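Local coordinates for PKS_KS domain-containing protein (Photorhabdus luminescens subsp. laumondii, PDB 6SMO) that is probably a beta-ketoacyl-ACP synthase (ketosynthase) of the thiolase-like superfamily that condenses acyl chains; here it holds a polyketone aldehyde in its pocket, at residues B[354-362]-B[403-411]. Residues are numbered along the deposited sequence; the frame is centred on the assembly and turned at random.
Sequences SAFGIPINS and DCDLDYIPN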
# COMPACT_ATOMS: atom_id res chain seq x y z
N SER B 354 -7.82 -27.55 -18.63
CA SER B 354 -7.42 -28.28 -17.39
C SER B 354 -7.91 -27.54 -16.14
O SER B 354 -7.71 -28.07 -15.03
CB SER B 354 -5.93 -28.48 -17.35
OG SER B 354 -5.47 -29.10 -18.55
N ALA B 355 -8.52 -26.36 -16.30
CA ALA B 355 -8.93 -25.45 -15.21
C ALA B 355 -10.14 -26.01 -14.45
O ALA B 355 -10.26 -25.71 -13.24
CB ALA B 355 -9.24 -24.08 -15.77
N PHE B 356 -11.00 -26.78 -15.12
CA PHE B 356 -12.33 -27.22 -14.62
C PHE B 356 -12.17 -28.20 -13.44
O PHE B 356 -12.98 -28.10 -12.49
CB PHE B 356 -13.16 -27.84 -15.76
CG PHE B 356 -13.69 -26.83 -16.74
CD1 PHE B 356 -14.88 -26.16 -16.49
CD2 PHE B 356 -13.00 -26.54 -17.91
CE1 PHE B 356 -15.37 -25.22 -17.39
CE2 PHE B 356 -13.50 -25.60 -18.81
CZ PHE B 356 -14.68 -24.95 -18.55
N GLY B 357 -11.18 -29.09 -13.50
CA GLY B 357 -10.93 -30.12 -12.47
C GLY B 357 -10.46 -29.53 -11.15
O GLY B 357 -10.78 -30.12 -10.10
N ILE B 358 -9.73 -28.41 -11.20
CA ILE B 358 -8.97 -27.84 -10.05
C ILE B 358 -9.94 -27.24 -9.03
O ILE B 358 -10.72 -26.35 -9.37
CB ILE B 358 -7.95 -26.79 -10.55
CG1 ILE B 358 -6.90 -27.43 -11.47
CG2 ILE B 358 -7.29 -26.07 -9.37
CD1 ILE B 358 -6.13 -26.43 -12.31
N PRO B 359 -9.93 -27.72 -7.76
CA PRO B 359 -10.67 -27.07 -6.69
C PRO B 359 -10.19 -25.64 -6.43
O PRO B 359 -9.00 -25.45 -6.20
CB PRO B 359 -10.42 -27.96 -5.46
CG PRO B 359 -9.99 -29.29 -6.04
CD PRO B 359 -9.25 -28.94 -7.30
N ILE B 360 -11.11 -24.67 -6.48
CA ILE B 360 -10.86 -23.22 -6.22
C ILE B 360 -11.80 -22.78 -5.10
O ILE B 360 -12.99 -23.11 -5.18
CB ILE B 360 -11.09 -22.39 -7.51
CG1 ILE B 360 -10.29 -22.93 -8.69
CG2 ILE B 360 -10.79 -20.91 -7.26
CD1 ILE B 360 -10.88 -22.59 -10.04
N ASN B 361 -11.30 -22.07 -4.08
CA ASN B 361 -12.13 -21.62 -2.93
C ASN B 361 -11.83 -20.16 -2.57
O ASN B 361 -10.80 -19.62 -3.03
CB ASN B 361 -11.97 -22.52 -1.71
CG ASN B 361 -10.54 -22.65 -1.22
OD1 ASN B 361 -9.64 -21.99 -1.73
ND2 ASN B 361 -10.33 -23.50 -0.23
N SER B 362 -12.72 -19.55 -1.79
CA SER B 362 -12.60 -18.20 -1.18
C SER B 362 -12.94 -18.29 0.31
O SER B 362 -14.05 -18.78 0.62
CB SER B 362 -13.49 -17.21 -1.89
OG SER B 362 -13.42 -15.94 -1.27
N ASP B 403 -21.46 -17.87 -15.99
CA ASP B 403 -20.12 -17.30 -16.33
C ASP B 403 -19.04 -17.96 -15.46
O ASP B 403 -18.01 -18.38 -16.03
CB ASP B 403 -20.10 -15.78 -16.17
CG ASP B 403 -21.05 -15.04 -17.11
OD1 ASP B 403 -21.28 -15.55 -18.22
OD2 ASP B 403 -21.54 -13.97 -16.71
N CYS B 404 -19.27 -18.03 -14.15
CA CYS B 404 -18.41 -18.73 -13.16
C CYS B 404 -18.79 -20.21 -13.11
O CYS B 404 -19.68 -20.56 -12.31
CB CYS B 404 -18.54 -18.10 -11.78
SG CYS B 404 -18.07 -16.35 -11.73
N ASP B 405 -18.14 -21.05 -13.93
CA ASP B 405 -18.50 -22.48 -14.13
C ASP B 405 -17.29 -23.39 -13.86
O ASP B 405 -17.17 -24.42 -14.54
CB ASP B 405 -19.08 -22.70 -15.53
CG ASP B 405 -18.12 -22.37 -16.66
OD1 ASP B 405 -17.24 -21.50 -16.46
OD2 ASP B 405 -18.25 -22.98 -17.74
N LEU B 406 -16.45 -23.02 -12.88
CA LEU B 406 -15.33 -23.87 -12.38
C LEU B 406 -15.78 -24.56 -11.08
O LEU B 406 -16.88 -24.23 -10.59
CB LEU B 406 -14.09 -23.00 -12.14
CG LEU B 406 -13.50 -22.33 -13.38
CD1 LEU B 406 -12.54 -21.21 -12.99
CD2 LEU B 406 -12.79 -23.35 -14.26
N ASP B 407 -14.96 -25.47 -10.56
CA ASP B 407 -15.19 -26.17 -9.27
C ASP B 407 -14.83 -25.21 -8.13
O ASP B 407 -13.63 -24.89 -8.00
CB ASP B 407 -14.39 -27.48 -9.19
CG ASP B 407 -14.64 -28.30 -7.94
OD1 ASP B 407 -15.44 -27.87 -7.09
OD2 ASP B 407 -14.01 -29.38 -7.82
N TYR B 408 -15.82 -24.77 -7.35
CA TYR B 408 -15.66 -23.77 -6.26
C TYR B 408 -15.85 -24.43 -4.88
O TYR B 408 -15.86 -23.69 -3.88
CB TYR B 408 -16.62 -22.60 -6.46
CG TYR B 408 -16.41 -21.85 -7.75
CD1 TYR B 408 -15.20 -21.23 -8.02
CD2 TYR B 408 -17.40 -21.78 -8.71
CE1 TYR B 408 -14.98 -20.55 -9.21
CE2 TYR B 408 -17.20 -21.10 -9.90
CZ TYR B 408 -15.99 -20.48 -10.15
OH TYR B 408 -15.79 -19.81 -11.33
N ILE B 409 -15.98 -25.76 -4.83
CA ILE B 409 -16.07 -26.56 -3.57
C ILE B 409 -17.20 -25.99 -2.72
O ILE B 409 -16.96 -25.48 -1.62
CB ILE B 409 -14.72 -26.55 -2.82
CG1 ILE B 409 -13.53 -26.70 -3.77
CG2 ILE B 409 -14.70 -27.60 -1.72
CD1 ILE B 409 -12.33 -25.88 -3.36
N PRO B 410 -18.47 -26.06 -3.18
CA PRO B 410 -19.57 -25.37 -2.51
C PRO B 410 -20.05 -26.07 -1.23
O PRO B 410 -20.40 -27.23 -1.29
CB PRO B 410 -20.67 -25.37 -3.58
CG PRO B 410 -20.42 -26.63 -4.38
CD PRO B 410 -18.91 -26.78 -4.39
N ASN B 411 -20.03 -25.34 -0.10
CA ASN B 411 -20.76 -25.64 1.16
C ASN B 411 -20.00 -26.68 2.00
O ASN B 411 -19.71 -26.37 3.17
CB ASN B 411 -22.21 -26.04 0.88
CG ASN B 411 -22.97 -24.98 0.10
OD1 ASN B 411 -22.69 -23.79 0.21
ND2 ASN B 411 -23.93 -25.41 -0.70
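Leu406 lies over one face of the Phe356 ring, its CD2 4.1 Å above the ring plane and offset toward the rim, while Asp405 meets the ring edge. There the carboxylate stands almost perpendicular to the ring (88°), with OD2 in the ring plane and 3.7 Å from CE1 of Phe356; its other oxygen, OD1, forms a salt bridge with Lys348. Over one face of the Tyr408 ring lies the backbone C of Leu406, offset toward the rim; Phe251 stacks with this ring, and Ile360 O sits at its edge, near the plane. Leu406, with CG anti to its carbonyl carbon (chi1 -64°), also packs CD2 against CB of Ala355 and brings CD1 within 3.7 Å of CD1 of Ile360. The backbones are joined by one hydrogen bond, from Ile360 N to Asp407 O (3.0 Å), followed by a CA-H...O contact from Tyr408 to Ile360 O. Asp407 OD1 accepts from Ile409 N in an Asx turn; CD1 of Ile409 packs 3.5 Å from CB of Pro359. The loop between strands 390-391 and 414-415 thus runs along short strand 360-361, outermost within this chain in the mixed sheet of the thiolase-like fold. Strand 326-330 pairs with that strand, and helix 337-350 packs against Ala355 and Ile360 and hydrogen-bonds Tyr408 OH through Ser344.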